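Local coordinates for putative hydrogenase expression/formation protein hupG (Rhodopseudomonas palustris, PDB 2QSI), which is of uncharacterised function but belongs to the HupG/HyaE family of thioredoxin-like proteins, and so probably assists the expression or maturation of a hydrogenase, at residues G33-L38 against V95-R100; V37-G42 against A70-A75. All blocks are in the same frame, centred on the assembly; numbering follows the deposited sequence.

Contact 1 (G33-L38 against V95-R100)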
loop_
_atom_site.group_PDB
_atom_site.type_symbol
_atom_site.label_atom_id
_atom_site.label_comp_id
_atom_site.label_asym_id
_atom_site.label_seq_id
_atom_site.Cartn_x
_atom_site.Cartn_y
_atom_site.Cartn_z
ATOM N N GLY A 33 5.552 -7.655 -5.399
ATOM C CA GLY A 33 6.759 -7.727 -4.589
ATOM C C GLY A 33 7.824 -6.708 -4.976
ATOM O O GLY A 33 9.000 -6.840 -4.611
ATOM N N LYS A 34 7.404 -5.682 -5.703
ATOM C CA LYS A 34 8.304 -4.681 -6.226
ATOM C C LYS A 34 7.553 -3.386 -6.167
ATOM O O LYS A 34 6.332 -3.396 -6.026
ATOM C CB LYS A 34 8.672 -4.999 -7.656
ATOM C CG LYS A 34 9.587 -6.262 -7.810
ATOM C CD LYS A 34 10.270 -6.329 -9.147
ATOM C CE LYS A 34 11.060 -7.646 -9.331
ATOM N NZ LYS A 34 11.502 -7.749 -10.753
ATOM N N ILE A 35 8.264 -2.289 -6.312
ATOM C CA ILE A 35 7.628 -0.971 -6.485
ATOM C C ILE A 35 7.098 -0.949 -7.922
ATOM O O ILE A 35 7.788 -1.373 -8.864
ATOM C CB ILE A 35 8.646 0.179 -6.245
ATOM C CG1 ILE A 35 9.109 0.276 -4.760
ATOM C CG2 ILE A 35 8.112 1.524 -6.703
ATOM C CD1 ILE A 35 8.026 0.142 -3.798
ATOM N N VAL A 36 5.862 -0.493 -8.064
ATOM C CA VAL A 36 5.192 -0.437 -9.327
ATOM C C VAL A 36 5.266 0.936 -9.980
ATOM O O VAL A 36 5.027 1.959 -9.358
ATOM C CB VAL A 36 3.721 -0.889 -9.150
ATOM C CG1 VAL A 36 2.955 -0.753 -10.491
ATOM C CG2 VAL A 36 3.719 -2.372 -8.598
ATOM N N VAL A 37 5.589 0.938 -11.265
ATOM C CA VAL A 37 5.551 2.146 -12.060
ATOM C C VAL A 37 4.332 2.044 -12.998
ATOM O O VAL A 37 4.298 1.201 -13.928
ATOM C CB VAL A 37 6.835 2.333 -12.850
ATOM C CG1 VAL A 37 6.810 3.681 -13.615
ATOM C CG2 VAL A 37 8.055 2.286 -11.907
ATOM N N LEU A 38 3.332 2.880 -12.745
ATOM C CA LEU A 38 2.151 2.917 -13.585
ATOM C C LEU A 38 2.330 4.022 -14.583
ATOM O O LEU A 38 2.601 5.164 -14.197
ATOM C CB LEU A 38 0.883 3.209 -12.787
ATOM C CG LEU A 38 0.453 2.190 -11.744
ATOM C CD1 LEU A 38 -0.803 2.732 -11.012
ATOM C CD2 LEU A 38 0.297 0.819 -12.366
ATOM N N VAL A 95 4.638 6.259 -9.327
ATOM C CA VAL A 95 5.455 5.255 -8.645
ATOM C C VAL A 95 4.738 4.886 -7.345
ATOM O O VAL A 95 4.531 5.748 -6.464
ATOM C CB VAL A 95 6.862 5.761 -8.394
ATOM C CG1 VAL A 95 7.729 4.651 -7.786
ATOM C CG2 VAL A 95 7.474 6.286 -9.707
ATOM N N VAL A 96 4.368 3.618 -7.224
ATOM C CA VAL A 96 3.452 3.175 -6.166
ATOM C C VAL A 96 4.069 2.031 -5.356
ATOM O O VAL A 96 4.469 1.023 -5.931
ATOM C CB VAL A 96 2.137 2.658 -6.755
ATOM C CG1 VAL A 96 1.235 2.151 -5.640
ATOM C CG2 VAL A 96 1.397 3.741 -7.578
ATOM N N GLN A 97 4.078 2.158 -4.037
ATOM C CA GLN A 97 4.546 1.101 -3.182
ATOM C C GLN A 97 3.346 0.249 -2.755
ATOM O O GLN A 97 2.385 0.774 -2.189
ATOM C CB GLN A 97 5.214 1.716 -1.965
ATOM C CG GLN A 97 5.866 0.754 -1.087
ATOM C CD GLN A 97 6.586 1.441 0.020
ATOM O OE1 GLN A 97 5.970 1.980 0.921
ATOM N NE2 GLN A 97 7.898 1.403 -0.022
ATOM N N PRO A 98 3.395 -1.068 -3.052
ATOM C CA PRO A 98 2.324 -1.948 -2.630
ATOM C C PRO A 98 2.164 -1.996 -1.123
ATOM O O PRO A 98 3.154 -1.830 -0.366
ATOM C CB PRO A 98 2.749 -3.305 -3.142
ATOM C CG PRO A 98 3.752 -3.087 -4.170
ATOM C CD PRO A 98 4.421 -1.785 -3.832
ATOM N N GLU A 99 0.979 -2.391 -0.696
ATOM C CA GLU A 99 0.761 -2.608 0.739
ATOM C C GLU A 99 1.638 -3.776 1.200
ATOM O O GLU A 99 1.959 -4.672 0.402
ATOM C CB GLU A 99 -0.700 -2.839 1.046
ATOM C CG GLU A 99 -1.279 -4.126 0.521
ATOM C CD GLU A 99 -2.778 -4.224 0.755
ATOM O OE1 GLU A 99 -3.409 -3.206 1.212
ATOM O OE2 GLU A 99 -3.311 -5.329 0.514
ATOM N N ARG A 100 2.006 -3.773 2.488
ATOM C CA ARG A 100 2.842 -4.847 3.035
ATOM C C ARG A 100 2.426 -5.088 4.461
ATOM O O ARG A 100 2.277 -4.149 5.242
ATOM C CB ARG A 100 4.336 -4.492 2.950
ATOM C CG ARG A 100 5.306 -5.598 3.316
ATOM C CD ARG A 100 6.722 -5.020 3.492
ATOM N NE ARG A 100 7.339 -5.552 4.715
ATOM C CZ ARG A 100 8.177 -4.874 5.504
ATOM N NH1 ARG A 100 8.518 -3.612 5.230
ATOM N NH2 ARG A 100 8.672 -5.456 6.583
#
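Strand 35-38 and strand 95-97 run antiparallel, 149° apart, and are tied through one hydrogen-bonded pair. Val96 N gives its hydrogen to Val36 O at 2.8 Å, and Val36 N returns one to Val96 O at 3.0 Å; each donor lies in the plane of the carbonyl it meets. Ile35 reaches across with both of its branches. From its CB, Ile35 CG2 stands anti to the backbone N and crosses obliquely to Val95 CG1, a tight 3.3 Å, with Val96 O beside it. The other branch, CG1, is anti to the carbonyl carbon (chi1 -68°), and a second bend (chi2 -44°) brings the tip, Ile35 CD1, to Gln97 CG at 3.5 Å, with Pro98 CD at 4.1 Å. The ring of Pro98 closes this end of the pair, its CG 3.2 Å from Lys34 O. At the other end Leu38 CD1 reaches Val96 CG2. Phe85 of helix 78-85 packs on both Leu38 and Val96, helix 25-30 meets Val36 and Pro98, and Val37 rests on helix 50-62. Strand 68-73 pairs with the far edge of strand 35-40, while residues 95-97 also join an antiparallel ladder with the second subunit, carrying the sheet across the interface.

Contact 2 (V37-G42 against A70-A75)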
loop_
_atom_site.group_PDB
_atom_site.type_symbol
_atom_site.label_atom_id
_atom_site.label_comp_id
_atom_site.label_asym_id
_atom_site.label_seq_id
_atom_site.Cartn_x
_atom_site.Cartn_y
_atom_site.Cartn_z
ATOM N N VAL A 37 5.589 0.938 -11.265
ATOM C CA VAL A 37 5.551 2.146 -12.060
ATOM C C VAL A 37 4.332 2.044 -12.998
ATOM O O VAL A 37 4.298 1.201 -13.928
ATOM C CB VAL A 37 6.835 2.333 -12.850
ATOM C CG1 VAL A 37 6.810 3.681 -13.615
ATOM C CG2 VAL A 37 8.055 2.286 -11.907
ATOM N N LEU A 38 3.332 2.880 -12.745
ATOM C CA LEU A 38 2.151 2.917 -13.585
ATOM C C LEU A 38 2.330 4.022 -14.583
ATOM O O LEU A 38 2.601 5.164 -14.197
ATOM C CB LEU A 38 0.883 3.209 -12.787
ATOM C CG LEU A 38 0.453 2.190 -11.744
ATOM C CD1 LEU A 38 -0.803 2.732 -11.012
ATOM C CD2 LEU A 38 0.297 0.819 -12.366
ATOM N N PHE A 39 2.178 3.650 -15.851
ATOM C CA PHE A 39 2.317 4.525 -17.009
ATOM C C PHE A 39 0.948 4.964 -17.496
ATOM O O PHE A 39 0.162 4.150 -17.990
ATOM C CB PHE A 39 3.070 3.778 -18.122
ATOM C CG PHE A 39 3.128 4.503 -19.425
ATOM C CD1 PHE A 39 3.317 5.863 -19.491
ATOM C CD2 PHE A 39 3.077 3.772 -20.617
ATOM C CE1 PHE A 39 3.403 6.504 -20.759
ATOM C CE2 PHE A 39 3.155 4.380 -21.817
ATOM C CZ PHE A 39 3.315 5.759 -21.891
ATOM N N PHE A 40 0.701 6.273 -17.348
ATOM C CA PHE A 40 -0.465 6.957 -17.944
ATOM C C PHE A 40 -0.038 7.615 -19.245
ATOM O O PHE A 40 0.786 8.563 -19.268
ATOM C CB PHE A 40 -1.003 7.998 -16.974
ATOM C CG PHE A 40 -1.565 7.401 -15.701
ATOM C CD1 PHE A 40 -2.942 7.166 -15.571
ATOM C CD2 PHE A 40 -0.731 7.032 -14.636
ATOM C CE1 PHE A 40 -3.471 6.644 -14.385
ATOM C CE2 PHE A 40 -1.250 6.443 -13.487
ATOM C CZ PHE A 40 -2.618 6.233 -13.371
ATOM N N ARG A 41 -0.561 7.056 -20.328
ATOM C CA ARG A 41 -0.144 7.403 -21.674
ATOM C C ARG A 41 -0.967 8.551 -22.223
ATOM O O ARG A 41 -0.487 9.676 -22.308
ATOM C CB ARG A 41 -0.237 6.159 -22.602
ATOM C CG ARG A 41 0.197 6.462 -24.035
ATOM C CD ARG A 41 -0.179 5.355 -25.005
ATOM N NE ARG A 41 0.594 4.116 -24.840
ATOM C CZ ARG A 41 1.758 3.826 -25.432
ATOM N NH1 ARG A 41 2.335 4.670 -26.281
ATOM N NH2 ARG A 41 2.302 2.644 -25.191
ATOM N N GLY A 42 -2.226 8.270 -22.558
ATOM C CA GLY A 42 -3.076 9.233 -23.214
ATOM C C GLY A 42 -3.255 9.036 -24.709
ATOM O O GLY A 42 -2.492 8.334 -25.382
ATOM N N ALA A 70 6.625 -2.539 -14.303
ATOM C CA ALA A 70 5.808 -1.527 -14.979
ATOM C C ALA A 70 4.496 -2.103 -15.464
ATOM O O ALA A 70 4.389 -3.288 -15.793
ATOM C CB ALA A 70 6.578 -0.891 -16.177
ATOM N N ALA A 71 3.500 -1.254 -15.520
ATOM C CA ALA A 71 2.244 -1.532 -16.190
ATOM C C ALA A 71 1.698 -0.234 -16.784
ATOM O O ALA A 71 1.777 0.832 -16.175
ATOM C CB ALA A 71 1.207 -2.109 -15.241
ATOM N N GLU A 72 1.099 -0.366 -17.962
ATOM C CA GLU A 72 0.408 0.735 -18.636
ATOM C C GLU A 72 -1.050 0.691 -18.215
ATOM O O GLU A 72 -1.633 -0.386 -18.102
ATOM C CB GLU A 72 0.517 0.608 -20.154
ATOM C CG GLU A 72 -0.192 1.735 -20.890
ATOM C CD GLU A 72 0.086 1.791 -22.363
ATOM O OE1 GLU A 72 1.178 1.340 -22.809
ATOM O OE2 GLU A 72 -0.781 2.340 -23.086
ATOM N N VAL A 73 -1.610 1.861 -17.960
ATOM C CA VAL A 73 -3.002 2.015 -17.588
ATOM C C VAL A 73 -3.886 2.019 -18.839
ATOM O O VAL A 73 -3.671 2.807 -19.771
ATOM C CB VAL A 73 -3.197 3.299 -16.735
ATOM C CG1 VAL A 73 -4.644 3.508 -16.347
ATOM C CG2 VAL A 73 -2.331 3.204 -15.442
ATOM N N ALA A 74 -4.863 1.119 -18.856
ATOM C CA ALA A 74 -5.890 1.075 -19.930
ATOM C C ALA A 74 -6.613 2.447 -20.060
ATOM O O ALA A 74 -6.820 3.179 -19.075
ATOM C CB ALA A 74 -6.892 -0.100 -19.673
ATOM N N ALA A 75 -6.956 2.819 -21.284
ATOM C CA ALA A 75 -7.495 4.166 -21.542
ATOM C C ALA A 75 -8.755 4.467 -20.703
ATOM O O ALA A 75 -8.906 5.544 -20.132
ATOM C CB ALA A 75 -7.812 4.317 -23.027
HETATM O O HOH W 1 -2.795 5.394 -19.973
#
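Three backbone hydrogen bonds zip strands 37-40 and 70-73 together in parallel: Ala71 N to Val37 O, Phe39 N to Ala71 O and, at 2.9 Å and 173°, Val73 N to Phe39 O. Beyond the last of them a water accepts from Arg41 N and donates to Val73 O, bridging the strands where they leave the ladder. On the side of Phe39 and Glu72, both side chains have CG anti to the backbone N and lie alongside each other, pointing the same way, with the ring and carboxylate planes 71° apart. Phe39 CE2 comes 3.8 Å from Glu72 OE1. Arg41 also starts with CG anti to the backbone N but bends at chi3 (-70°), which brings its guanidinium side-on to the acid. In this salt bridge Arg41 NE donates to Glu72 OE2 at 2.8 Å and Arg41 NH2 to Glu72 OE1 at 2.9 Å, both from above the carboxylate plane, while Phe39 CE2 lies above one guanidinium face, toward its rim. An alanine in place of Glu72 would remove both acceptors and would probably leave the guanidinium less firmly held beside Phe39. On the other side of the sheet, Phe40 has CG anti to the carbonyl carbon and swings its ring over Val73, whose CG2 makes a CH-pi contact 3.7 Å from the Phe40 ring centroid. Val73 CG2 also touches Leu38 CB at 4.2 Å. The pairing belongs to a beta-alpha-beta unit, strand 35-40, helix 50-62 and strand 68-73, in a thioredoxin-like fold; just past the C-terminal end of strand 35-40, Gly42 lines the pocket that holds a DTT molecule.

In the fold
Both contacts are built on strand 35-40, which has strand 92-106 antiparallel along one edge (contact 1) and strand 68-73 parallel along the other (contact 2). Their centres are about 14 Å apart, and they share Val37 and Leu38. Of the three strands that form the contacts, 35-40 comes first in the chain, then helix 50-62 leads to strand 68-73, and helix 78-85 to strand 92-106. Within one subunit, strand 18-20 completes the mixed sheet, beside 68-73. Contact 1 lies near the centre of the chain and its strand 92-106 forms part of the subunit interface; strand 35-40 thus lies between the strand that pairs across the dimer and strand 68-73, with the DTT pocket beyond its C-terminal end.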